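Isomaltodextranase (Arthrobacter globiformis, PDB 5AWO) hydrolyses alpha-1,6-glucosidic linkages in dextran-type polysaccharides, releasing isomaltose units one after another from the non-reducing chain ends. Local coordinates at residues A[519-523]-A[581-585]; A[528-533]-A[603-609]; A[130-135]-A[150-154]; A[83-89]-A[99-103]. The contacts are given in a common frame with arbitrary orientation. Residue numbers count along the deposited sequence, not the author numbering.

Interaction 1: residues A[519-523]-A[581-585]; sequences AVQVP and TLDAG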
loop_
_atom_site.group_PDB
_atom_site.type_symbol
_atom_site.label_atom_id
_atom_site.label_comp_id
_atom_site.label_asym_id
_atom_site.label_seq_id
_atom_site.Cartn_x
_atom_site.Cartn_y
_atom_site.Cartn_z
ATOM N N ALA A 519 -6.892 -13.512 -1.877
ATOM C CA ALA A 519 -7.683 -13.467 -0.677
ATOM C C ALA A 519 -9.020 -14.104 -0.954
ATOM O O ALA A 519 -9.683 -13.758 -1.910
ATOM C CB ALA A 519 -7.888 -12.035 -0.221
ATOM N N VAL A 520 -9.427 -15.026 -0.089
ATOM C CA VAL A 520 -10.676 -15.746 -0.290
ATOM C C VAL A 520 -11.453 -15.752 1.024
ATOM O O VAL A 520 -10.876 -15.904 2.094
ATOM C CB VAL A 520 -10.436 -17.202 -0.792
ATOM C CG1 VAL A 520 -9.520 -17.233 -1.997
ATOM C CG2 VAL A 520 -9.878 -18.077 0.302
ATOM N N GLN A 521 -12.766 -15.575 0.919
ATOM C CA GLN A 521 -13.654 -15.567 2.081
ATOM C C GLN A 521 -14.591 -16.780 1.961
ATOM O O GLN A 521 -15.188 -16.989 0.906
ATOM C CB GLN A 521 -14.449 -14.257 2.124
ATOM C CG GLN A 521 -15.114 -13.931 3.461
ATOM C CD GLN A 521 -14.225 -13.166 4.437
ATOM O OE1 GLN A 521 -13.119 -12.765 4.100
ATOM N NE2 GLN A 521 -14.709 -12.980 5.662
ATOM N N VAL A 522 -14.650 -17.592 3.020
ATOM C CA VAL A 522 -15.574 -18.752 3.093
ATOM C C VAL A 522 -16.338 -18.753 4.426
ATOM O O VAL A 522 -15.907 -18.134 5.389
ATOM C CB VAL A 522 -14.850 -20.119 2.926
ATOM C CG1 VAL A 522 -14.351 -20.305 1.502
ATOM C CG2 VAL A 522 -13.719 -20.261 3.914
ATOM N N PRO A 523 -17.475 -19.473 4.491
ATOM C CA PRO A 523 -18.356 -19.445 5.685
ATOM C C PRO A 523 -17.995 -20.253 6.957
ATOM O O PRO A 523 -18.486 -19.888 8.018
ATOM C CB PRO A 523 -19.709 -19.911 5.134
ATOM C CG PRO A 523 -19.398 -20.654 3.886
ATOM C CD PRO A 523 -18.160 -20.029 3.316
ATOM N N THR A 581 -7.899 -26.944 2.663
ATOM C CA THR A 581 -8.602 -26.675 3.904
ATOM C C THR A 581 -8.610 -25.161 4.113
ATOM O O THR A 581 -7.554 -24.590 4.375
ATOM C CB THR A 581 -8.025 -27.464 5.120
ATOM O OG1 THR A 581 -6.617 -27.221 5.320
ATOM C CG2 THR A 581 -8.219 -28.965 4.888
ATOM N N LEU A 582 -9.792 -24.546 3.942
ATOM C CA LEU A 582 -10.022 -23.096 4.210
ATOM C C LEU A 582 -10.879 -22.922 5.460
ATOM O O LEU A 582 -11.764 -23.741 5.747
ATOM C CB LEU A 582 -10.710 -22.405 3.020
ATOM C CG LEU A 582 -10.093 -22.574 1.644
ATOM C CD1 LEU A 582 -11.014 -22.020 0.575
ATOM C CD2 LEU A 582 -8.712 -21.934 1.571
ATOM N N ASP A 583 -10.617 -21.861 6.222
ATOM C CA ASP A 583 -11.355 -21.580 7.446
ATOM C C ASP A 583 -12.440 -20.554 7.135
ATOM O O ASP A 583 -12.408 -19.934 6.077
ATOM C CB ASP A 583 -10.412 -21.103 8.581
ATOM C CG ASP A 583 -9.644 -22.254 9.269
ATOM O OD1 ASP A 583 -9.966 -23.424 9.008
ATOM O OD2 ASP A 583 -8.719 -22.011 10.118
ATOM N N ALA A 584 -13.429 -20.426 8.023
ATOM C CA ALA A 584 -14.495 -19.448 7.853
ATOM C C ALA A 584 -13.854 -18.067 7.787
ATOM O O ALA A 584 -12.989 -17.765 8.578
ATOM C CB ALA A 584 -15.464 -19.478 9.024
ATOM N N GLY A 585 -14.311 -17.252 6.860
ATOM C CA GLY A 585 -13.846 -15.881 6.764
ATOM C C GLY A 585 -12.631 -15.836 5.879
ATOM O O GLY A 585 -12.572 -16.549 4.890
#

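Interaction 2: residues A[528-533]-A[603-609]; sequences YAIRYR and LNWIELD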
loop_
_atom_site.group_PDB
_atom_site.type_symbol
_atom_site.label_atom_id
_atom_site.label_comp_id
_atom_site.label_asym_id
_atom_site.label_seq_id
_atom_site.Cartn_x
_atom_site.Cartn_y
_atom_site.Cartn_z
ATOM N N TYR A 528 -12.325 -27.468 1.331
ATOM C CA TYR A 528 -13.035 -26.953 0.144
ATOM C C TYR A 528 -12.347 -27.397 -1.165
ATOM O O TYR A 528 -11.128 -27.594 -1.193
ATOM C CB TYR A 528 -13.122 -25.397 0.189
ATOM C CG TYR A 528 -13.829 -24.795 1.403
ATOM C CD1 TYR A 528 -13.190 -24.693 2.616
ATOM C CD2 TYR A 528 -15.139 -24.304 1.325
ATOM C CE1 TYR A 528 -13.815 -24.143 3.718
ATOM C CE2 TYR A 528 -15.785 -23.752 2.427
ATOM C CZ TYR A 528 -15.111 -23.673 3.636
ATOM O OH TYR A 528 -15.697 -23.127 4.783
ATOM N N ALA A 529 -13.129 -27.520 -2.239
ATOM C CA ALA A 529 -12.645 -27.914 -3.583
ATOM C C ALA A 529 -12.044 -26.769 -4.441
ATOM O O ALA A 529 -12.741 -25.806 -4.793
ATOM C CB ALA A 529 -13.764 -28.564 -4.360
ATOM N N ILE A 530 -10.782 -26.915 -4.840
ATOM C CA ILE A 530 -10.082 -25.871 -5.612
ATOM C C ILE A 530 -9.657 -26.338 -7.006
ATOM O O ILE A 530 -9.317 -27.507 -7.193
ATOM C CB ILE A 530 -8.865 -25.332 -4.837
ATOM C CG1 ILE A 530 -8.147 -24.235 -5.634
ATOM C CG2 ILE A 530 -7.871 -26.444 -4.487
ATOM C CD1 ILE A 530 -7.263 -23.371 -4.771
ATOM N N ARG A 531 -9.668 -25.418 -7.975
ATOM C CA ARG A 531 -9.189 -25.673 -9.332
ATOM C C ARG A 531 -8.175 -24.610 -9.761
ATOM O O ARG A 531 -8.287 -23.456 -9.344
ATOM C CB ARG A 531 -10.354 -25.729 -10.324
ATOM C CG ARG A 531 -11.247 -26.965 -10.180
ATOM C CD ARG A 531 -12.411 -26.965 -11.165
ATOM N NE ARG A 531 -13.374 -25.887 -10.918
ATOM C CZ ARG A 531 -14.243 -25.842 -9.906
ATOM N NH1 ARG A 531 -14.321 -26.826 -9.004
ATOM N NH2 ARG A 531 -15.055 -24.788 -9.791
ATOM N N TYR A 532 -7.216 -24.999 -10.597
ATOM C CA TYR A 532 -6.151 -24.117 -11.085
ATOM C C TYR A 532 -6.077 -24.203 -12.611
ATOM O O TYR A 532 -5.741 -25.267 -13.155
ATOM C CB TYR A 532 -4.786 -24.543 -10.512
ATOM C CG TYR A 532 -4.702 -24.824 -9.033
ATOM C CD1 TYR A 532 -5.065 -26.072 -8.505
ATOM C CD2 TYR A 532 -4.169 -23.885 -8.144
ATOM C CE1 TYR A 532 -4.948 -26.335 -7.153
ATOM C CE2 TYR A 532 -4.063 -24.136 -6.786
ATOM C CZ TYR A 532 -4.444 -25.371 -6.276
ATOM O OH TYR A 532 -4.320 -25.593 -4.921
ATOM N N ARG A 533 -6.401 -23.126 -13.329
ATOM C CA ARG A 533 -6.227 -23.126 -14.775
ATOM C C ARG A 533 -4.822 -22.651 -15.084
ATOM O O ARG A 533 -4.420 -21.554 -14.657
ATOM C CB ARG A 533 -7.272 -22.279 -15.524
ATOM C CG ARG A 533 -7.251 -22.500 -17.029
ATOM C CD ARG A 533 -8.433 -21.873 -17.751
ATOM N NE ARG A 533 -8.568 -22.370 -19.126
ATOM C CZ ARG A 533 -8.238 -21.724 -20.243
ATOM N NH1 ARG A 533 -7.746 -20.487 -20.223
ATOM N NH2 ARG A 533 -8.428 -22.300 -21.420
ATOM N N LEU A 603 -0.119 -19.236 -14.797
ATOM C CA LEU A 603 -1.352 -19.387 -14.058
ATOM C C LEU A 603 -2.388 -18.383 -14.540
ATOM O O LEU A 603 -2.127 -17.179 -14.536
ATOM C CB LEU A 603 -1.119 -19.213 -12.556
ATOM C CG LEU A 603 -2.326 -19.456 -11.664
ATOM C CD1 LEU A 603 -2.716 -20.938 -11.626
ATOM C CD2 LEU A 603 -2.069 -18.945 -10.264
ATOM N N ASN A 604 -3.561 -18.883 -14.932
ATOM C CA ASN A 604 -4.670 -18.035 -15.381
ATOM C C ASN A 604 -5.619 -17.671 -14.258
ATOM O O ASN A 604 -5.948 -16.492 -14.079
ATOM C CB ASN A 604 -5.433 -18.756 -16.486
ATOM C CG ASN A 604 -6.333 -17.837 -17.289
ATOM O OD1 ASN A 604 -6.284 -16.588 -17.203
ATOM N ND2 ASN A 604 -7.137 -18.441 -18.096
ATOM N N TRP A 605 -6.073 -18.647 -13.483
ATOM C CA TRP A 605 -6.989 -18.402 -12.399
ATOM C C TRP A 605 -7.047 -19.546 -11.423
ATOM O O TRP A 605 -6.543 -20.643 -11.728
ATOM C CB TRP A 605 -8.395 -18.047 -12.907
ATOM C CG TRP A 605 -9.090 -18.953 -13.948
ATOM C CD1 TRP A 605 -9.377 -18.619 -15.218
ATOM C CD2 TRP A 605 -9.656 -20.271 -13.747
ATOM N NE1 TRP A 605 -10.077 -19.637 -15.856
ATOM C CE2 TRP A 605 -10.254 -20.657 -14.964
ATOM C CE3 TRP A 605 -9.713 -21.150 -12.663
ATOM C CZ2 TRP A 605 -10.886 -21.904 -15.130
ATOM C CZ3 TRP A 605 -10.344 -22.393 -12.836
ATOM C CH2 TRP A 605 -10.917 -22.742 -14.057
ATOM N N ILE A 606 -7.574 -19.288 -10.240
ATOM C CA ILE A 606 -8.070 -20.344 -9.368
ATOM C C ILE A 606 -9.591 -20.233 -9.248
ATOM O O ILE A 606 -10.178 -19.161 -9.456
ATOM C CB ILE A 606 -7.411 -20.375 -7.965
ATOM C CG1 ILE A 606 -7.796 -19.149 -7.122
ATOM C CG2 ILE A 606 -5.895 -20.494 -8.079
ATOM C CD1 ILE A 606 -7.401 -19.292 -5.679
ATOM N N GLU A 607 -10.230 -21.357 -8.950
ATOM C CA GLU A 607 -11.652 -21.403 -8.640
ATOM C C GLU A 607 -11.862 -22.146 -7.347
ATOM O O GLU A 607 -11.182 -23.151 -7.086
ATOM C CB GLU A 607 -12.439 -22.062 -9.762
ATOM C CG GLU A 607 -12.843 -21.102 -10.852
ATOM C CD GLU A 607 -13.701 -21.737 -11.912
ATOM O OE1 GLU A 607 -14.095 -22.925 -11.727
ATOM O OE2 GLU A 607 -13.985 -21.051 -12.915
ATOM N N LEU A 608 -12.761 -21.631 -6.518
ATOM C CA LEU A 608 -13.168 -22.298 -5.295
ATOM C C LEU A 608 -14.657 -22.575 -5.372
ATOM O O LEU A 608 -15.411 -21.821 -6.004
ATOM C CB LEU A 608 -12.877 -21.441 -4.065
ATOM C CG LEU A 608 -11.453 -21.406 -3.529
ATOM C CD1 LEU A 608 -11.056 -22.775 -2.975
ATOM C CD2 LEU A 608 -10.473 -20.929 -4.594
ATOM N N ASP A 609 -15.067 -23.677 -4.739
ATOM C CA ASP A 609 -16.476 -23.989 -4.518
ATOM C C ASP A 609 -16.747 -23.869 -3.030
ATOM O O ASP A 609 -16.444 -24.779 -2.265
ATOM C CB ASP A 609 -16.797 -25.407 -4.995
ATOM C CG ASP A 609 -16.552 -25.603 -6.475
ATOM O OD1 ASP A 609 -16.612 -24.624 -7.254
ATOM O OD2 ASP A 609 -16.305 -26.752 -6.872
HETATM O O HOH W 1 -15.926 -27.360 -1.578
#

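Interaction 3: residues A[130-135]-A[150-154]; sequences VHRAAV and IADLV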
loop_
_atom_site.group_PDB
_atom_site.type_symbol
_atom_site.label_atom_id
_atom_site.label_comp_id
_atom_site.label_asym_id
_atom_site.label_seq_id
_atom_site.Cartn_x
_atom_site.Cartn_y
_atom_site.Cartn_z
ATOM N N VAL A 130 17.990 12.477 14.901
ATOM C CA VAL A 130 18.451 12.707 16.261
ATOM C C VAL A 130 18.476 14.214 16.480
ATOM O O VAL A 130 19.206 14.934 15.763
ATOM C CB VAL A 130 19.862 12.104 16.461
ATOM C CG1 VAL A 130 20.247 12.175 17.923
ATOM C CG2 VAL A 130 19.942 10.667 15.957
ATOM N N HIS A 131 17.713 14.717 17.431
ATOM C CA HIS A 131 17.626 16.167 17.576
ATOM C C HIS A 131 18.919 16.745 18.138
ATOM O O HIS A 131 19.484 16.198 19.083
ATOM C CB HIS A 131 16.457 16.601 18.457
ATOM C CG HIS A 131 16.006 17.988 18.162
ATOM N ND1 HIS A 131 16.735 19.106 18.514
ATOM C CD2 HIS A 131 14.978 18.441 17.408
ATOM C CE1 HIS A 131 16.119 20.189 18.078
ATOM N NE2 HIS A 131 15.058 19.807 17.383
ATOM N N ARG A 132 19.355 17.875 17.599
ATOM C CA ARG A 132 20.554 18.541 18.086
ATOM C C ARG A 132 20.465 18.837 19.594
ATOM O O ARG A 132 21.471 18.742 20.299
ATOM C CB ARG A 132 20.794 19.828 17.300
ATOM C CG ARG A 132 22.079 20.544 17.605
ATOM C CD ARG A 132 22.200 21.719 16.655
ATOM N NE ARG A 132 23.396 22.515 16.888
ATOM C CZ ARG A 132 23.882 23.412 16.036
ATOM N NH1 ARG A 132 23.275 23.643 14.879
ATOM N NH2 ARG A 132 24.989 24.094 16.345
ATOM N N ALA A 133 19.291 19.156 20.103
ATOM C CA ALA A 133 19.133 19.445 21.544
ATOM C C ALA A 133 19.430 18.208 22.392
ATOM O O ALA A 133 19.891 18.308 23.546
ATOM C CB ALA A 133 17.737 19.969 21.840
ATOM N N ALA A 134 19.121 17.033 21.860
ATOM C CA ALA A 134 19.401 15.813 22.605
ATOM C C ALA A 134 20.888 15.487 22.541
ATOM O O ALA A 134 21.472 15.036 23.534
ATOM C CB ALA A 134 18.572 14.650 22.078
ATOM N N VAL A 135 21.492 15.672 21.378
ATOM C CA VAL A 135 22.942 15.547 21.213
ATOM C C VAL A 135 23.700 16.441 22.193
ATOM O O VAL A 135 24.706 16.015 22.774
ATOM C CB VAL A 135 23.344 15.833 19.743
ATOM C CG1 VAL A 135 24.850 16.059 19.611
ATOM C CG2 VAL A 135 22.899 14.675 18.867
ATOM N N ILE A 150 23.462 10.104 23.625
ATOM C CA ILE A 150 22.835 10.454 22.334
ATOM C C ILE A 150 23.853 11.150 21.433
ATOM O O ILE A 150 23.894 10.927 20.228
ATOM C CB ILE A 150 21.557 11.256 22.556
ATOM C CG1 ILE A 150 20.535 10.461 23.378
ATOM C CG2 ILE A 150 20.940 11.657 21.218
ATOM C CD1 ILE A 150 20.264 9.070 22.866
ATOM N N ALA A 151 24.748 11.943 22.052
ATOM C CA ALA A 151 25.844 12.594 21.348
ATOM C C ALA A 151 26.758 11.647 20.569
ATOM O O ALA A 151 27.366 12.064 19.579
ATOM C CB ALA A 151 26.691 13.395 22.327
ATOM N N ASP A 152 26.856 10.392 21.024
ATOM C CA ASP A 152 27.721 9.373 20.456
ATOM C C ASP A 152 27.105 8.671 19.218
ATOM O O ASP A 152 27.690 7.753 18.672
ATOM C CB ASP A 152 28.051 8.292 21.531
ATOM C CG ASP A 152 28.793 8.847 22.761
ATOM O OD1 ASP A 152 29.556 9.817 22.633
ATOM O OD2 ASP A 152 28.609 8.303 23.873
ATOM N N LEU A 153 25.921 9.109 18.789
ATOM C CA LEU A 153 25.201 8.482 17.670
ATOM C C LEU A 153 25.355 9.172 16.321
ATOM O O LEU A 153 24.835 8.680 15.322
ATOM C CB LEU A 153 23.697 8.468 17.999
ATOM C CG LEU A 153 23.297 7.561 19.166
ATOM C CD1 LEU A 153 21.799 7.716 19.410
ATOM C CD2 LEU A 153 23.673 6.112 18.932
ATOM N N VAL A 154 26.020 10.320 16.289
ATOM C CA VAL A 154 26.046 11.146 15.080
ATOM C C VAL A 154 27.453 11.493 14.595
ATOM O O VAL A 154 28.402 11.573 15.376
ATOM C CB VAL A 154 25.230 12.429 15.293
ATOM C CG1 VAL A 154 23.811 12.056 15.700
ATOM C CG2 VAL A 154 25.868 13.373 16.304
#

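Interaction 4: residues A[83-89]-A[99-103]; sequences WIEGSSR and YNDSW. With ACT (acetate ion), chain C.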
loop_
_atom_site.group_PDB
_atom_site.type_symbol
_atom_site.label_atom_id
_atom_site.label_comp_id
_atom_site.label_asym_id
_atom_site.label_seq_id
_atom_site.Cartn_x
_atom_site.Cartn_y
_atom_site.Cartn_z
ATOM N N TRP A 83 7.217 19.747 9.834
ATOM C CA TRP A 83 7.467 20.982 10.549
ATOM C C TRP A 83 7.804 20.633 12.001
ATOM O O TRP A 83 7.251 21.229 12.921
ATOM C CB TRP A 83 6.289 21.968 10.434
ATOM C CG TRP A 83 6.129 22.421 9.023
ATOM C CD1 TRP A 83 6.663 23.542 8.462
ATOM C CD2 TRP A 83 5.416 21.750 7.982
ATOM N NE1 TRP A 83 6.322 23.625 7.127
ATOM C CE2 TRP A 83 5.557 22.535 6.812
ATOM C CE3 TRP A 83 4.680 20.566 7.910
ATOM C CZ2 TRP A 83 5.006 22.157 5.585
ATOM C CZ3 TRP A 83 4.114 20.196 6.667
ATOM C CH2 TRP A 83 4.279 20.995 5.540
ATOM N N ILE A 84 8.705 19.660 12.168
ATOM C CA ILE A 84 9.107 19.145 13.494
ATOM C C ILE A 84 10.480 19.563 13.982
ATOM O O ILE A 84 10.931 19.094 15.043
ATOM C CB ILE A 84 8.866 17.614 13.666
ATOM C CG1 ILE A 84 9.471 16.754 12.538
ATOM C CG2 ILE A 84 7.380 17.332 13.788
ATOM C CD1 ILE A 84 10.958 16.895 12.335
ATOM N N GLU A 85 11.154 20.458 13.279
ATOM C CA GLU A 85 12.455 20.919 13.799
ATOM C C GLU A 85 12.276 21.612 15.158
ATOM O O GLU A 85 13.183 21.548 16.013
ATOM C CB GLU A 85 13.227 21.748 12.765
ATOM C CG GLU A 85 13.827 20.879 11.665
ATOM C CD GLU A 85 14.815 21.628 10.772
ATOM O OE1 GLU A 85 14.854 22.868 10.868
ATOM O OE2 GLU A 85 15.541 20.995 9.957
ATOM N N GLY A 86 11.112 22.191 15.397
ATOM C CA GLY A 86 10.775 22.825 16.670
ATOM C C GLY A 86 10.207 21.885 17.724
ATOM O O GLY A 86 9.672 22.328 18.740
ATOM N N SER A 87 10.307 20.575 17.479
ATOM C CA SER A 87 10.042 19.584 18.528
ATOM C C SER A 87 11.389 19.136 19.094
ATOM O O SER A 87 11.985 18.187 18.588
ATOM C CB SER A 87 9.266 18.402 17.963
ATOM O OG SER A 87 8.913 17.483 18.971
ATOM N N SER A 88 11.873 19.840 20.129
ATOM C CA SER A 88 13.211 19.604 20.666
ATOM C C SER A 88 13.224 18.923 22.010
ATOM O O SER A 88 14.245 18.341 22.368
ATOM C CB SER A 88 14.001 20.924 20.770
ATOM O OG SER A 88 13.578 21.736 21.863
ATOM N N ARG A 89 12.138 19.021 22.764
ATOM C CA ARG A 89 12.101 18.385 24.088
ATOM C C ARG A 89 12.108 16.878 23.912
ATOM O O ARG A 89 11.351 16.355 23.073
ATOM C CB ARG A 89 10.862 18.803 24.855
ATOM C CG ARG A 89 10.817 20.295 25.190
ATOM C CD ARG A 89 9.543 20.725 25.898
ATOM N NE ARG A 89 8.346 20.552 25.070
ATOM C CZ ARG A 89 7.142 21.055 25.346
ATOM N NH1 ARG A 89 6.957 21.812 26.421
ATOM N NH2 ARG A 89 6.122 20.821 24.519
ATOM N N TYR A 99 4.509 17.068 19.876
ATOM C CA TYR A 99 4.617 17.462 18.470
ATOM C C TYR A 99 5.448 18.735 18.259
ATOM O O TYR A 99 6.161 18.867 17.268
ATOM C CB TYR A 99 3.228 17.624 17.835
ATOM C CG TYR A 99 3.303 18.294 16.486
ATOM C CD1 TYR A 99 3.765 17.617 15.367
ATOM C CD2 TYR A 99 2.982 19.633 16.338
ATOM C CE1 TYR A 99 3.870 18.256 14.131
ATOM C CE2 TYR A 99 3.072 20.269 15.103
ATOM C CZ TYR A 99 3.531 19.572 14.007
ATOM O OH TYR A 99 3.653 20.231 12.811
ATOM N N ASN A 100 5.363 19.673 19.208
ATOM C CA ASN A 100 6.064 20.944 19.106
ATOM C C ASN A 100 6.323 21.493 20.511
ATOM O O ASN A 100 5.539 21.252 21.402
ATOM C CB ASN A 100 5.206 21.953 18.316
ATOM C CG ASN A 100 5.918 23.264 18.064
ATOM O OD1 ASN A 100 5.710 24.263 18.788
ATOM N ND2 ASN A 100 6.776 23.288 17.063
ATOM N N ASP A 101 7.425 22.214 20.674
ATOM C CA ASP A 101 7.784 22.785 21.986
ATOM C C ASP A 101 6.716 23.741 22.558
ATOM O O ASP A 101 6.724 23.982 23.765
ATOM C CB ASP A 101 9.141 23.504 21.921
ATOM C CG ASP A 101 10.317 22.557 21.769
ATOM O OD1 ASP A 101 10.139 21.319 21.876
ATOM O OD2 ASP A 101 11.422 23.078 21.509
ATOM N N SER A 102 5.833 24.297 21.707
ATOM C CA SER A 102 4.728 25.169 22.171
ATOM C C SER A 102 3.587 24.414 22.830
ATOM O O SER A 102 2.725 25.018 23.494
ATOM C CB SER A 102 4.158 26.019 21.020
ATOM O OG SER A 102 3.473 25.208 20.073
ATOM N N TRP A 103 3.531 23.104 22.622
ATOM C CA TRP A 103 2.428 22.276 23.095
ATOM C C TRP A 103 2.543 22.141 24.616
ATOM O O TRP A 103 3.643 21.970 25.145
ATOM C CB TRP A 103 2.448 20.906 22.411
ATOM C CG TRP A 103 1.900 20.944 21.001
ATOM C CD1 TRP A 103 1.955 21.978 20.129
ATOM C CD2 TRP A 103 1.181 19.900 20.359
ATOM N NE1 TRP A 103 1.283 21.652 18.967
ATOM C CE2 TRP A 103 0.806 20.375 19.081
ATOM C CE3 TRP A 103 0.799 18.609 20.731
ATOM C CZ2 TRP A 103 0.091 19.582 18.179
ATOM C CZ3 TRP A 103 0.078 17.833 19.832
ATOM C CH2 TRP A 103 -0.253 18.329 18.561
HETATM C C ACT C . 10.903 18.712 8.935
HETATM O O ACT C . 11.664 19.534 8.419
HETATM O OXT ACT C . 10.182 19.048 9.858
HETATM C CH3 ACT C . 10.834 17.328 8.376
HETATM O O HOH W 2 7.088 20.915 15.674
HETATM O O HOH W 3 8.073 19.492 22.466
HETATM O O HOH W 4 4.914 23.351 27.445
#

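Interaction 1: residues A[519-523]-A[581-585]
Two backbone hydrogen bonds tie V522 to G585. V522 N donates to G585 O at 3.0 Å. G585 N donates back to V522 O at a very short 2.3 Å. Both polar backbone groups of V522 are therefore satisfied by a single residue, as expected of an antiparallel hydrogen-bonded pair. V522 O also receives a CA-H...O contact from A584 CA at 3.1 Å, and G585 O receives one from Q521 CA at 3.2 Å. V520 O and G585 O lie 3.3 Å apart, but both are acceptors and no bond forms. The backbone of V520 is paired instead with N587, two residues further along each strand. D583 O accepts from the side chain of N587. T581 has its partners elsewhere: its N donates to the D557 side chain and its OG1 bonds to V556 O. G585 has a positive phi of 89°, and a CB there would jam against the carbonyl oxygen of A584. Beside these backbone bonds, V522 CG2 packs on L582 CB at 3.8 Å, and V520 CG2 meets L582 CD1 at 4.1 Å. The chain thus turns at 583-584, from strand 574-582 in one sheet of the CBM35 beta-sandwich to strand 585-592 in the other. Strand 585-592 lies beside strand 515-522, while L582 pairs with G526 and packs on Y528 of strand 526-535.

Interaction 2: residues A[528-533]-A[603-609]
Side chains alternate between the two faces of this antiparallel strand pair, whose axes approach to 4.6 Å. On one face I530, Y532, I606 and L608 interlock. L608 CD1 fits against I530 CB at 3.8 Å, and I606 CG2 against Y532 CD2 at 3.8 Å. L603 CD1 fills in beside Y532 CB at 4.3 Å. This apolar face looks into the beta-sandwich of the CBM35 module, where F518 of strand 515-522 meets L603 and I606. The other face carries R531, R533, W605, E607 and D609. The R531 side chain folds over so that its guanidinium edge fits between two carboxylates: NH2 lies 2.9 Å from E607 OE1 and NH1 2.9 Å from D609 OD2. E607 is also salt-bridged to R475, and D609 bonded to T473. R533 CB sits over the six-membered ring of W605, 3.5 Å from its centroid, while R531 CB lies at the ring edge. N604 and W605 both face R533, a classic beta bulge.

Interaction 3: residues A[130-135]-A[150-154]
I150 opens the 3-10 segment 150-152 and enters the angle between strand 129-131 and the short helix 132-135. Its CG2 is 3.4 Å from V130 CG1, 3.9 Å from A134 CB and 4.3 Å from V135 CG2, so this one methyl meets both the strand and the helix. A151 follows beside the end of the helix. Its CB lies 3.3 Å from V135 O and 4.2 Å from V135 CG1. The site is an excursion of the GH27 TIM barrel, built on the two-stranded antiparallel sheet of 129-131 and 169-172 outside the main barrel strands. Its strand-to-helix corner is set by H131 at the N-cap, where ND1 accepts from A133 N at 3.0 Å. D152 turns away and makes a salt bridge with K149. L153 N donates to I150 O at 3.1 Å, closing the turn, and the L153 side chain packs on L172, V142 and Y182. V154 then comes back to the first segment: its CG1 is 4.0 Å from V130 CB and its CG2 4.1 Å from V135 CG2. No hydrogen bond crosses between the two segments. Y182 of helix 179-192 touches V130 and I150, and Y170 touches V135 and V154.

Interaction 4: residues A[83-89]-A[99-103]
D101, in the m rotamer, reaches across to accept from three protein donors. Its OD1 accepts from S88 N at 2.9 Å and from R89 N at 3.2 Å. Its OD2 takes the hydroxyl of S88 OG, a p rotamer, at 2.6 Å. The backbone adds D101 N to G86 O at 3.0 Å. R89 bends at chi1 and chi3, both m, which brings NH2 to W103 O at 2.8 Å; a water accepts from its NE and donates to D101 OD1. N100 is t, and its OD1 accepts from S102 N at 2.9 Å, an Asx turn. Y99, also t, brings ring atom CE1 to 3.6 Å from I84 CG2; its hydroxyl bonds to G82 O. An acetate, probably from crystallisation, accepts from I84 N. The W83 indole NE1 bonds to N51 OD1; the W83 side chain lies about 8 Å from that of D201, the probable nucleophile. Both segments belong to the loop between barrel strand 77-79 and helix 107-116. Y99 and W83 touch helix 44-50, W103 meets W110 of helix 107-116, and I84 lies on L169 of strand 169-172.

How the interactions relate
The four contacts form two pairs on opposite sides of the chain's centre. Interactions 1 and 2 share the CBM35 module; their centres are 14 Å apart. They meet where L582 CD1 touches L608 CD1 at 3.6 Å and V522 CG2 touches Y528 OH at 3.6 Å, and their segments alternate along the chain. Interactions 3 and 4 belong to the catalytic barrel, with centres 16 Å apart. H131 NE2 probably hydrogen-bonds to E85 O at 2.9 Å, joining excursion and loop. The two pairs are far apart: interactions 1 and 4 are about 35 Å apart at their nearest atoms. Interaction 4 alone approaches the catalytic site, through W83.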